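Non-catalytic protein 1 (Piromyces equi, PDB 1WCU) probably binds plant cell-wall polysaccharides without cleaving them, as a family 29 carbohydrate-binding module with a beta-sandwich fold. Local coordinates at residues V76-R82 with Y112-I118; C63-K69 with D100-F106; D33-T39 with N126-R132. Where two conformers were deposited one is given. Residues are numbered along the deposited sequence.

Contact 1 (V76-R82 with Y112-I118)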
loop_
_atom_site.group_PDB
_atom_site.type_symbol
_atom_site.label_atom_id
_atom_site.label_comp_id
_atom_site.label_asym_id
_atom_site.label_seq_id
_atom_site.Cartn_x
_atom_site.Cartn_y
_atom_site.Cartn_z
ATOM N N VAL A 76 1.935 3.364 -6.425
ATOM C CA VAL A 76 2.297 2.833 -5.107
ATOM C C VAL A 76 3.729 3.290 -4.802
ATOM O O VAL A 76 4.624 3.232 -5.652
ATOM C CB VAL A 76 2.157 1.303 -5.066
ATOM C CG1 VAL A 76 2.492 0.753 -3.689
ATOM C CG2 VAL A 76 0.733 0.907 -5.441
ATOM N N LYS A 77 3.918 3.800 -3.589
ATOM C CA LYS A 77 5.186 4.386 -3.184
ATOM C C LYS A 77 5.512 3.961 -1.756
ATOM O O LYS A 77 4.663 3.431 -1.046
ATOM C CB LYS A 77 5.111 5.915 -3.221
ATOM C CG LYS A 77 4.598 6.529 -4.520
ATOM C CD LYS A 77 4.502 8.025 -4.390
ATOM C CE LYS A 77 4.017 8.743 -5.638
ATOM N NZ LYS A 77 4.462 10.143 -5.547
ATOM N N VAL A 78 6.733 4.251 -1.333
ATOM C CA VAL A 78 7.114 4.189 0.078
ATOM C C VAL A 78 7.598 5.565 0.546
ATOM O O VAL A 78 8.071 6.369 -0.258
ATOM C CB VAL A 78 8.201 3.095 0.371
ATOM C CG1 VAL A 78 7.665 1.719 0.008
ATOM C CG2 VAL A 78 9.491 3.380 -0.342
ATOM N N GLN A 79 7.419 5.846 1.835
ATOM C CA GLN A 79 8.004 7.024 2.452
ATOM C C GLN A 79 8.462 6.665 3.875
ATOM O O GLN A 79 8.466 5.494 4.264
ATOM C CB GLN A 79 7.045 8.236 2.427
ATOM C CG GLN A 79 5.851 8.070 3.351
ATOM C CD GLN A 79 4.925 9.261 3.459
ATOM O OE1 GLN A 79 3.712 9.086 3.559
ATOM N NE2 GLN A 79 5.484 10.476 3.521
ATOM N N GLY A 80 8.902 7.650 4.645
ATOM C CA GLY A 80 9.528 7.378 5.936
ATOM C C GLY A 80 10.783 6.541 5.758
ATOM O O GLY A 80 11.065 5.641 6.559
ATOM N N VAL A 81 11.546 6.858 4.715
ATOM C CA VAL A 81 12.741 6.097 4.365
ATOM C C VAL A 81 13.938 6.587 5.176
ATOM O O VAL A 81 14.211 7.785 5.267
ATOM C CB VAL A 81 13.034 6.190 2.847
ATOM C CG1 VAL A 81 14.267 5.376 2.458
ATOM C CG2 VAL A 81 11.833 5.669 2.064
ATOM N N ARG A 82 14.649 5.650 5.796
ATOM C CA ARG A 82 15.788 5.997 6.642
ATOM C C ARG A 82 16.816 6.710 5.783
ATOM O O ARG A 82 17.222 6.198 4.643
ATOM C CB ARG A 82 16.378 4.736 7.271
ATOM C CG ARG A 82 17.335 4.939 8.446
ATOM C CD ARG A 82 17.725 3.565 8.951
ATOM N NE ARG A 82 18.653 3.653 10.073
ATOM C CZ ARG A 82 19.061 2.609 10.770
ATOM N NH1 ARG A 82 18.620 1.411 10.471
ATOM N NH2 ARG A 82 19.928 2.784 11.752
ATOM N N TYR A 112 16.078 1.132 0.428
ATOM C CA TYR A 112 14.990 1.799 1.155
ATOM C C TYR A 112 14.499 0.995 2.341
ATOM O O TYR A 112 13.925 -0.073 2.185
ATOM C CB TYR A 112 13.796 2.054 0.234
ATOM C CG TYR A 112 14.085 2.894 -0.990
ATOM C CD1 TYR A 112 15.085 3.864 -0.972
ATOM C CD2 TYR A 112 13.353 2.725 -2.153
ATOM C CE1 TYR A 112 15.357 4.645 -2.087
ATOM C CE2 TYR A 112 13.626 3.523 -3.290
ATOM C CZ TYR A 112 14.631 4.461 -3.226
ATOM O OH TYR A 112 14.935 5.267 -4.323
ATOM N N GLN A 113 14.749 1.534 3.529
ATOM C CA GLN A 113 14.197 1.009 4.766
ATOM C C GLN A 113 13.108 1.981 5.211
ATOM O O GLN A 113 13.390 3.136 5.499
ATOM C CB GLN A 113 15.312 0.876 5.804
ATOM C CG GLN A 113 14.857 0.244 7.092
ATOM C CD GLN A 113 15.995 -0.049 8.024
ATOM O OE1 GLN A 113 17.049 0.606 7.960
ATOM N NE2 GLN A 113 15.799 -1.014 8.907
ATOM N N PHE A 114 11.864 1.526 5.216
ATOM C CA PHE A 114 10.710 2.441 5.159
ATOM C C PHE A 114 9.611 2.080 6.148
ATOM O O PHE A 114 9.522 0.918 6.565
ATOM C CB PHE A 114 10.135 2.453 3.721
ATOM C CG PHE A 114 9.454 1.166 3.339
ATOM C CD1 PHE A 114 10.196 0.055 2.940
ATOM C CD2 PHE A 114 8.076 1.030 3.455
ATOM C CE1 PHE A 114 9.586 -1.141 2.623
ATOM C CE2 PHE A 114 7.444 -0.166 3.145
ATOM C CZ PHE A 114 8.211 -1.265 2.738
ATOM N N ASP A 115 8.784 3.065 6.511
ATOM C CA ASP A 115 7.755 2.868 7.535
ATOM C C ASP A 115 6.319 3.069 7.033
ATOM O O ASP A 115 5.387 2.913 7.817
ATOM C CB ASP A 115 7.986 3.768 8.751
ATOM C CG ASP A 115 7.684 5.213 8.486
ATOM O OD1 ASP A 115 7.273 5.513 7.359
ATOM O OD2 ASP A 115 7.854 6.045 9.414
ATOM N N ARG A 116 6.149 3.394 5.751
ATOM C CA ARG A 116 4.830 3.753 5.197
ATOM C C ARG A 116 4.686 3.291 3.752
ATOM O O ARG A 116 5.591 3.517 2.926
ATOM C CB ARG A 116 4.613 5.265 5.251
ATOM C CG ARG A 116 3.877 5.773 6.463
ATOM C CD ARG A 116 4.061 7.266 6.656
ATOM N NE ARG A 116 5.352 7.532 7.262
ATOM C CZ ARG A 116 5.753 8.698 7.740
ATOM N NH1 ARG A 116 5.058 9.797 7.541
ATOM N NH2 ARG A 116 6.910 8.753 8.358
ATOM N N ILE A 117 3.533 2.678 3.469
ATOM C CA ILE A 117 3.123 2.269 2.137
ATOM C C ILE A 117 2.056 3.248 1.626
ATOM O O ILE A 117 0.964 3.353 2.201
ATOM C CB ILE A 117 2.535 0.834 2.147
ATOM C CG1 ILE A 117 3.592 -0.166 2.609
ATOM C CG2 ILE A 117 2.013 0.468 0.748
ATOM C CD1 ILE A 117 3.071 -1.573 2.895
ATOM N N ILE A 118 2.355 3.916 0.523
ATOM C CA ILE A 118 1.472 4.913 -0.089
ATOM C C ILE A 118 0.740 4.340 -1.291
ATOM O O ILE A 118 1.343 3.664 -2.117
ATOM C CB ILE A 118 2.311 6.115 -0.590
ATOM C CG1 ILE A 118 2.876 6.926 0.583
ATOM C CG2 ILE A 118 1.493 7.026 -1.502
ATOM C CD1 ILE A 118 4.055 7.808 0.173
HETATM O O HOH W 1 2.644 10.435 5.785
HETATM O O HOH W 2 10.773 6.364 9.269
HETATM O O HOH W 3 16.829 3.580 3.806
#

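Contact 2 (C63-K69 with D100-F106)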
loop_
_atom_site.group_PDB
_atom_site.type_symbol
_atom_site.label_atom_id
_atom_site.label_comp_id
_atom_site.label_asym_id
_atom_site.label_seq_id
_atom_site.Cartn_x
_atom_site.Cartn_y
_atom_site.Cartn_z
ATOM N N CYS A 63 9.077 -6.825 -0.535
ATOM C CA CYS A 63 8.004 -6.877 -1.519
ATOM C C CYS A 63 6.722 -6.355 -0.909
ATOM O O CYS A 63 6.379 -6.721 0.225
ATOM C CB CYS A 63 7.806 -8.307 -1.977
ATOM S SG CYS A 63 6.653 -8.463 -3.393
ATOM N N ILE A 64 6.020 -5.515 -1.657
ATOM C CA ILE A 64 4.681 -5.077 -1.292
ATOM C C ILE A 64 3.685 -5.766 -2.226
ATOM O O ILE A 64 3.770 -5.624 -3.451
ATOM C CB ILE A 64 4.542 -3.531 -1.395
ATOM C CG1 ILE A 64 5.440 -2.829 -0.362
ATOM C CG2 ILE A 64 3.091 -3.086 -1.215
ATOM C CD1 ILE A 64 5.707 -1.366 -0.636
ATOM N N TYR A 65 2.742 -6.492 -1.633
ATOM C CA TYR A 65 1.655 -7.177 -2.336
ATOM C C TYR A 65 0.340 -6.524 -1.946
ATOM O O TYR A 65 0.128 -6.188 -0.770
ATOM C CB TYR A 65 1.621 -8.659 -1.952
ATOM C CG TYR A 65 0.428 -9.419 -2.471
ATOM C CD1 TYR A 65 -0.764 -9.412 -1.785
ATOM C CD2 TYR A 65 0.499 -10.154 -3.648
ATOM C CE1 TYR A 65 -1.873 -10.119 -2.257
ATOM C CE2 TYR A 65 -0.609 -10.853 -4.129
ATOM C CZ TYR A 65 -1.778 -10.829 -3.428
ATOM O OH TYR A 65 -2.893 -11.518 -3.894
ATOM N N LEU A 66 -0.554 -6.354 -2.913
ATOM C CA LEU A 66 -1.965 -6.055 -2.623
ATOM C C LEU A 66 -2.829 -6.383 -3.823
ATOM O O LEU A 66 -2.313 -6.583 -4.941
ATOM C CB LEU A 66 -2.162 -4.593 -2.198
ATOM C CG LEU A 66 -2.175 -3.523 -3.292
ATOM C CD1 LEU A 66 -2.664 -2.190 -2.717
ATOM C CD2 LEU A 66 -0.821 -3.358 -3.908
ATOM N N GLN A 67 -4.130 -6.431 -3.575
ATOM C CA GLN A 67 -5.130 -6.524 -4.639
ATOM C C GLN A 67 -5.893 -5.202 -4.741
ATOM O O GLN A 67 -6.243 -4.593 -3.723
ATOM C CB GLN A 67 -6.096 -7.682 -4.383
ATOM C CG GLN A 67 -5.401 -9.031 -4.313
ATOM C CD GLN A 67 -6.333 -10.210 -4.131
ATOM O OE1 GLN A 67 -5.869 -11.334 -3.865
ATOM N NE2 GLN A 67 -7.629 -9.973 -4.232
ATOM N N VAL A 68 -6.146 -4.780 -5.980
ATOM C CA VAL A 68 -6.856 -3.525 -6.248
ATOM C C VAL A 68 -7.979 -3.768 -7.253
ATOM O O VAL A 68 -7.799 -4.524 -8.216
ATOM C CB VAL A 68 -5.920 -2.458 -6.832
ATOM C CG1 VAL A 68 -6.653 -1.121 -6.967
ATOM C CG2 VAL A 68 -4.689 -2.301 -5.957
ATOM N N LYS A 69 -9.126 -3.113 -7.026
ATOM C CA LYS A 69 -10.250 -3.045 -7.963
ATOM C C LYS A 69 -10.611 -1.583 -8.060
ATOM O O LYS A 69 -10.856 -0.941 -7.043
ATOM C CB LYS A 69 -11.442 -3.856 -7.435
ATOM C CG LYS A 69 -12.698 -3.708 -8.281
ATOM C CD LYS A 69 -13.844 -4.546 -7.739
ATOM C CE LYS A 69 -14.433 -4.000 -6.497
ATOM N NZ LYS A 69 -15.629 -4.817 -6.078
ATOM N N ASP A 100 -12.457 -6.413 -11.518
ATOM C CA ASP A 100 -12.401 -7.189 -10.275
ATOM C C ASP A 100 -11.033 -6.990 -9.662
ATOM O O ASP A 100 -10.189 -6.289 -10.219
ATOM C CB ASP A 100 -12.656 -8.683 -10.544
ATOM C CG ASP A 100 -13.292 -9.412 -9.347
ATOM O OD1 ASP A 100 -13.185 -8.953 -8.180
ATOM O OD2 ASP A 100 -13.919 -10.480 -9.582
ATOM N N PHE A 101 -10.822 -7.584 -8.495
ATOM C CA PHE A 101 -9.536 -7.471 -7.809
ATOM C C PHE A 101 -8.396 -8.087 -8.610
ATOM O O PHE A 101 -8.481 -9.231 -9.070
ATOM C CB PHE A 101 -9.646 -8.071 -6.396
ATOM C CG PHE A 101 -10.439 -7.202 -5.466
ATOM C CD1 PHE A 101 -9.840 -6.148 -4.805
ATOM C CD2 PHE A 101 -11.804 -7.370 -5.324
ATOM C CE1 PHE A 101 -10.578 -5.302 -3.996
ATOM C CE2 PHE A 101 -12.540 -6.538 -4.515
ATOM C CZ PHE A 101 -11.928 -5.493 -3.852
ATOM N N THR A 102 -7.351 -7.292 -8.799
ATOM C CA THR A 102 -6.138 -7.670 -9.530
ATOM C C THR A 102 -4.965 -7.688 -8.544
ATOM O O THR A 102 -4.816 -6.770 -7.737
ATOM C CB THR A 102 -5.852 -6.615 -10.612
ATOM O OG1 THR A 102 -6.994 -6.504 -11.474
ATOM C CG2 THR A 102 -4.612 -6.909 -11.429
ATOM N N GLU A 103 -4.138 -8.732 -8.601
ATOM C CA GLU A 103 -2.963 -8.840 -7.762
ATOM C C GLU A 103 -1.811 -8.030 -8.324
ATOM O O GLU A 103 -1.574 -8.036 -9.548
ATOM C CB GLU A 103 -2.482 -10.298 -7.682
ATOM C CG GLU A 103 -3.513 -11.301 -7.193
ATOM C CD GLU A 103 -2.922 -12.697 -7.063
ATOM O OE1 GLU A 103 -2.952 -13.455 -8.059
ATOM O OE2 GLU A 103 -2.454 -13.042 -5.974
ATOM N N TYR A 104 -1.076 -7.367 -7.433
ATOM C CA TYR A 104 0.153 -6.681 -7.763
ATOM C C TYR A 104 1.235 -7.048 -6.750
ATOM O O TYR A 104 0.948 -7.168 -5.548
ATOM C CB TYR A 104 -0.055 -5.170 -7.693
ATOM C CG TYR A 104 -1.058 -4.591 -8.680
ATOM C CD1 TYR A 104 -2.419 -4.550 -8.393
ATOM C CD2 TYR A 104 -0.641 -4.064 -9.898
ATOM C CE1 TYR A 104 -3.334 -4.030 -9.299
ATOM C CE2 TYR A 104 -1.552 -3.529 -10.796
ATOM C CZ TYR A 104 -2.895 -3.518 -10.490
ATOM O OH TYR A 104 -3.812 -2.954 -11.367
ATOM N N LYS A 105 2.464 -7.176 -7.233
ATOM C CA LYS A 105 3.657 -7.324 -6.396
ATOM C C LYS A 105 4.677 -6.292 -6.836
ATOM O O LYS A 105 5.005 -6.225 -8.021
ATOM C CB LYS A 105 4.289 -8.701 -6.574
ATOM C CG LYS A 105 3.550 -9.813 -5.898
ATOM C CD LYS A 105 4.364 -11.100 -5.838
ATOM C CE LYS A 105 4.715 -11.643 -7.217
ATOM N NZ LYS A 105 5.295 -13.023 -7.172
ATOM N N PHE A 106 5.182 -5.499 -5.895
ATOM C CA PHE A 106 6.145 -4.427 -6.177
ATOM C C PHE A 106 7.431 -4.664 -5.392
ATOM O O PHE A 106 7.401 -4.822 -4.182
ATOM C CB PHE A 106 5.586 -3.049 -5.836
ATOM C CG PHE A 106 4.241 -2.752 -6.466
ATOM C CD1 PHE A 106 4.118 -2.645 -7.834
ATOM C CD2 PHE A 106 3.120 -2.606 -5.685
ATOM C CE1 PHE A 106 2.883 -2.369 -8.416
ATOM C CE2 PHE A 106 1.894 -2.335 -6.262
ATOM C CZ PHE A 106 1.788 -2.205 -7.619
HETATM O O HOH W 4 -6.349 -2.728 -10.418
HETATM O O HOH W 5 -15.411 -7.723 -6.687
#

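Contact 3 (D33-T39 with N126-R132)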
loop_
_atom_site.group_PDB
_atom_site.type_symbol
_atom_site.label_atom_id
_atom_site.label_comp_id
_atom_site.label_asym_id
_atom_site.label_seq_id
_atom_site.Cartn_x
_atom_site.Cartn_y
_atom_site.Cartn_z
ATOM N N ASP A 33 -17.838 -2.495 0.572
ATOM C CA ASP A 33 -17.692 -3.621 -0.337
ATOM C C ASP A 33 -16.562 -4.544 0.120
ATOM O O ASP A 33 -15.806 -5.087 -0.687
ATOM C CB ASP A 33 -17.410 -3.092 -1.736
ATOM C CG ASP A 33 -17.744 -4.090 -2.848
ATOM O OD1 ASP A 33 -18.459 -5.085 -2.610
ATOM O OD2 ASP A 33 -17.178 -3.939 -3.951
ATOM N N ASN A 34 -16.477 -4.720 1.433
ATOM C CA ASN A 34 -15.502 -5.618 2.059
ATOM C C ASN A 34 -14.072 -5.365 1.613
ATOM O O ASN A 34 -13.293 -6.292 1.400
ATOM C CB ASN A 34 -15.910 -7.077 1.851
ATOM C CG ASN A 34 -15.267 -8.013 2.857
ATOM O OD1 ASN A 34 -15.012 -7.625 4.003
ATOM N ND2 ASN A 34 -15.002 -9.237 2.443
ATOM N N SER A 35 -13.740 -4.083 1.492
ATOM C CA SER A 35 -12.420 -3.623 1.107
ATOM C C SER A 35 -12.073 -2.337 1.840
ATOM O O SER A 35 -12.924 -1.707 2.463
ATOM C CB SER A 35 -12.289 -3.338 -0.389
ATOM O OG SER A 35 -13.502 -3.337 -1.093
ATOM N N LEU A 36 -10.792 -1.970 1.748
ATOM C CA LEU A 36 -10.267 -0.701 2.227
ATOM C C LEU A 36 -10.320 0.213 1.028
ATOM O O LEU A 36 -9.808 -0.125 -0.032
ATOM C CB LEU A 36 -8.828 -0.901 2.738
ATOM C CG LEU A 36 -8.076 0.283 3.337
ATOM C CD1 LEU A 36 -6.931 -0.240 4.201
ATOM C CD2 LEU A 36 -7.520 1.220 2.277
ATOM N N VAL A 37 -10.945 1.364 1.183
ATOM C CA VAL A 37 -11.211 2.253 0.051
ATOM C C VAL A 37 -10.483 3.582 0.218
ATOM O O VAL A 37 -10.666 4.278 1.226
ATOM C CB VAL A 37 -12.702 2.535 -0.071
ATOM C CG1 VAL A 37 -12.988 3.289 -1.359
ATOM C CG2 VAL A 37 -13.492 1.237 -0.048
ATOM N N LEU A 38 -9.683 3.933 -0.787
ATOM C CA LEU A 38 -9.135 5.288 -0.944
ATOM C C LEU A 38 -10.025 6.052 -1.896
ATOM O O LEU A 38 -10.219 5.618 -3.035
ATOM C CB LEU A 38 -7.726 5.228 -1.549
ATOM C CG LEU A 38 -7.138 6.496 -2.199
ATOM C CD1 LEU A 38 -7.075 7.640 -1.197
ATOM C CD2 LEU A 38 -5.780 6.217 -2.827
ATOM N N THR A 39 -10.544 7.191 -1.447
ATOM C CA THR A 39 -11.182 8.145 -2.347
ATOM C C THR A 39 -10.462 9.479 -2.174
ATOM O O THR A 39 -10.543 10.099 -1.107
ATOM C CB THR A 39 -12.680 8.320 -2.028
ATOM O OG1 THR A 39 -13.334 7.038 -1.998
ATOM C CG2 THR A 39 -13.355 9.219 -3.046
ATOM N N ASN A 126 -11.257 11.425 -7.904
ATOM C CA ASN A 126 -12.324 11.291 -6.905
ATOM C C ASN A 126 -13.103 9.982 -7.061
ATOM O O ASN A 126 -14.228 9.876 -6.556
ATOM C CB ASN A 126 -13.278 12.513 -6.957
ATOM C CG ASN A 126 -14.205 12.626 -5.753
ATOM O OD1 ASN A 126 -13.793 12.557 -4.578
ATOM N ND2 ASN A 126 -15.482 12.828 -6.042
ATOM N N ILE A 127 -12.474 8.977 -7.687
ATOM C CA ILE A 127 -13.080 7.649 -7.916
ATOM C C ILE A 127 -12.537 6.670 -6.871
ATOM O O ILE A 127 -11.338 6.646 -6.633
ATOM C CB ILE A 127 -12.707 7.117 -9.316
ATOM C CG1 ILE A 127 -13.432 7.950 -10.397
ATOM C CG2 ILE A 127 -13.047 5.625 -9.483
ATOM C CD1 ILE A 127 -13.015 7.623 -11.791
ATOM N N PRO A 128 -13.404 5.859 -6.256
ATOM C CA PRO A 128 -12.909 4.948 -5.225
ATOM C C PRO A 128 -11.932 3.895 -5.763
ATOM O O PRO A 128 -12.096 3.365 -6.872
ATOM C CB PRO A 128 -14.179 4.316 -4.657
ATOM C CG PRO A 128 -15.175 4.430 -5.761
ATOM C CD PRO A 128 -14.866 5.754 -6.421
ATOM N N ILE A 129 -10.909 3.624 -4.952
ATOM C CA ILE A 129 -9.898 2.608 -5.202
ATOM C C ILE A 129 -10.063 1.575 -4.094
ATOM O O ILE A 129 -9.795 1.879 -2.924
ATOM C CB ILE A 129 -8.482 3.234 -5.193
ATOM C CG1 ILE A 129 -8.364 4.282 -6.311
ATOM C CG2 ILE A 129 -7.415 2.151 -5.351
ATOM C CD1 ILE A 129 -7.265 5.270 -6.087
ATOM N N TYR A 130 -10.547 0.388 -4.456
ATOM C CA TYR A 130 -10.840 -0.683 -3.501
ATOM C C TYR A 130 -9.656 -1.626 -3.372
ATOM O O TYR A 130 -9.084 -2.068 -4.375
ATOM C CB TYR A 130 -12.074 -1.497 -3.954
ATOM C CG TYR A 130 -13.335 -0.674 -4.134
ATOM C CD1 TYR A 130 -13.625 -0.087 -5.351
ATOM C CD2 TYR A 130 -14.239 -0.504 -3.090
ATOM C CE1 TYR A 130 -14.773 0.666 -5.534
ATOM C CE2 TYR A 130 -15.393 0.260 -3.251
ATOM C CZ TYR A 130 -15.659 0.828 -4.481
ATOM O OH TYR A 130 -16.811 1.602 -4.647
ATOM N N MET A 131 -9.279 -1.930 -2.130
ATOM C CA MET A 131 -8.074 -2.726 -1.880
ATOM C C MET A 131 -8.354 -3.864 -0.904
ATOM O O MET A 131 -9.154 -3.721 0.016
ATOM C CB MET A 131 -6.954 -1.834 -1.317
ATOM C CG MET A 131 -6.443 -0.858 -2.352
ATOM S SD MET A 131 -5.441 0.458 -1.666
ATOM C CE MET A 131 -6.709 1.637 -1.284
ATOM N N ARG A 132 -7.646 -4.977 -1.098
ATOM C CA ARG A 132 -7.670 -6.095 -0.163
ATOM C C ARG A 132 -6.278 -6.697 -0.044
ATOM O O ARG A 132 -5.457 -6.556 -0.947
ATOM C CB ARG A 132 -8.635 -7.199 -0.634
ATOM C CG ARG A 132 -10.096 -6.826 -0.548
ATOM C CD ARG A 132 -10.987 -7.902 -1.170
ATOM N NE ARG A 132 -12.397 -7.534 -1.068
ATOM C CZ ARG A 132 -13.389 -8.114 -1.739
ATOM N NH1 ARG A 132 -13.142 -9.125 -2.553
ATOM N NH2 ARG A 132 -14.622 -7.656 -1.613
#

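Contact 1 (V76-R82 with Y112-I118)
Strand 76-79 pairs antiparallel with strand 116-118: Lys77 N donates to Ile118 O (3.0 Å), Ile118 N to Lys77 O (2.8 Å) and Gln79 N to Arg116 O (3.2 Å). A classic beta bulge follows, Asp115 and Arg116 both facing Gln79, whose O takes only weak bonds from their backbone N atoms. Val78, chi1 m, sets CG1 over the face of the Phe114 ring, 3.7 Å from its centroid, a CH-pi contact. Asp115 at chi1 p turns its carboxylate against Arg116, itself bent at chi3 (m) and off-well at chi1 (-94°), in a salt bridge, Arg116 NE to Asp115 OD1 2.8 Å. Gln79 at chi1 p brings its end nearer the partner strand: Gln79 CG lies 3.6 Å from Arg116 CB, and a water joins Gln79 OE1 to Arg116 NH1. Gly80 has positive phi, and a CB there would clash with Asp115 OD1. The extended Arg82 reaches alongside Gln113, Arg82 NH1 to Gln113 OE1 3.1 Å; Arg82 N bonds Gln113 O at 2.8 Å. Ser49 bonds Gln79. The Val78 and Ile117 face is thus apolar, whereas the Gln79 and Arg116 face mixes buried Ile118 with a polar network of matched charges, Asp115-Arg116 with Lys51 and Glu86.

Contact 2 (C63-K69 with D100-F106)
Cys63 opens the antiparallel pair, its CA 3.4 Å from Phe106 O and its SG, disulfide-bonded to Cys141, 4.0 Å from Lys105 CB. Ile64 exchanges two backbone bonds with Phe106, Ile64 N to Phe106 O at 3.0 Å and Phe106 N to Ile64 O at 2.8 Å. Tyr65 turns to the other face, where its OH lies 2.6 Å from Glu103 OE2 and its ring edge meets Lys105 CG. Leu66 repeats the bonded pattern with Tyr104 (Tyr104 N to Leu66 O 2.9 Å) and brings CD2 to the edge of the Phe106 ring, 3.7 Å from CE2. Gln67, opposite Glu103, sets NE2 3.5 Å from Phe101 CB. Val68 pairs with Thr102, Thr102 N to Val68 O 2.9 Å, and a water joins Val68 O to Tyr104 OH. Lys69 lays CB over the Phe101 ring, 3.7 Å from its centroid, a CH-pi contact; its NZ shares a water with Asp100 OD1 and forms a salt bridge with Asp33. Strand 62-70 runs between strands 101-109 and 129-137, and the face bearing Ile64, Leu66, Val68, Tyr104 and Phe106 packs against the other sheet through strands 74-79 and 90-98.

Contact 3 (D33-T39 with N126-R132)
Four backbone hydrogen bonds join strand 35-38 to strand 129-132 in antiparallel register. Leu36 N reaches Met131 O at 3.0 Å and Met131 N returns to Leu36 O at 2.8 Å; two residues on, Leu38 N meets Ile129 O at 3.0 Å and Ile129 N meets Leu38 O at 2.9 Å. Between these pairs lies the non-hydrogen-bonded pair Val37 and Tyr130, where Val37 CA comes within 3.3 Å of Ile129 O in a CA-H...O contact. A similar contact beyond the second pair sets Pro128 CA 3.5 Å from Leu38 O.

Side-chain hydrogen bonds tie the turn before the strand. The extended Arg132 side chain donates from NE to Asn34 O (2.9 Å) and from NH2 to Asp33 O (3.0 Å), so one guanidinium holds two successive carbonyls of residues with positive phi. The carboxylate of Asp33 pairs with Lys69, which also makes a cation-pi contact with Tyr130.

Apolar packing differs on the two faces. On one, Met131 CE touches Leu36 CD2 and Leu38 CB, each at 3.7 Å, and Leu38 CD2 meets Ile129 CD1 at 3.7 Å. On the reverse, Val37 CG2 lies 3.6 Å from Tyr130 CD2 and Val37 CG1 3.7 Å from Pro128 CB.

The apolar face of Leu36, Leu38, Ile129 and Met131 packs on Ile48 of the second sheet, as in a beta-sandwich, while Tyr130 lies on the opposite face with Lys69 and Phe101; strand 35-38 also pairs with 30-32, forming a beta hairpin at the turn through Asp33 and Asn34.

In the fold
All three contacts are antiparallel strand pairs distant in sequence, but they fall in two sheets. The paired strands of contact 1 belong to the five-stranded sheet, and this contact is the most buried, with a polar network inside; contacts 2 and 3 share the other sheet, are only partly buried, and put charged or aromatic groups on their outer faces. Contacts 1 and 2 meet across the sandwich by apolar packing, Val76 CG2 lying 3.5 Å from Phe106 CE2. Contacts 2 and 3 instead adjoin side by side through strands 62-70 and 129-137, with a salt bridge, Lys69 NZ to Asp33 OD2 2.8 Å. Contacts 1 and 3 do not touch, their centres about 21 Å apart.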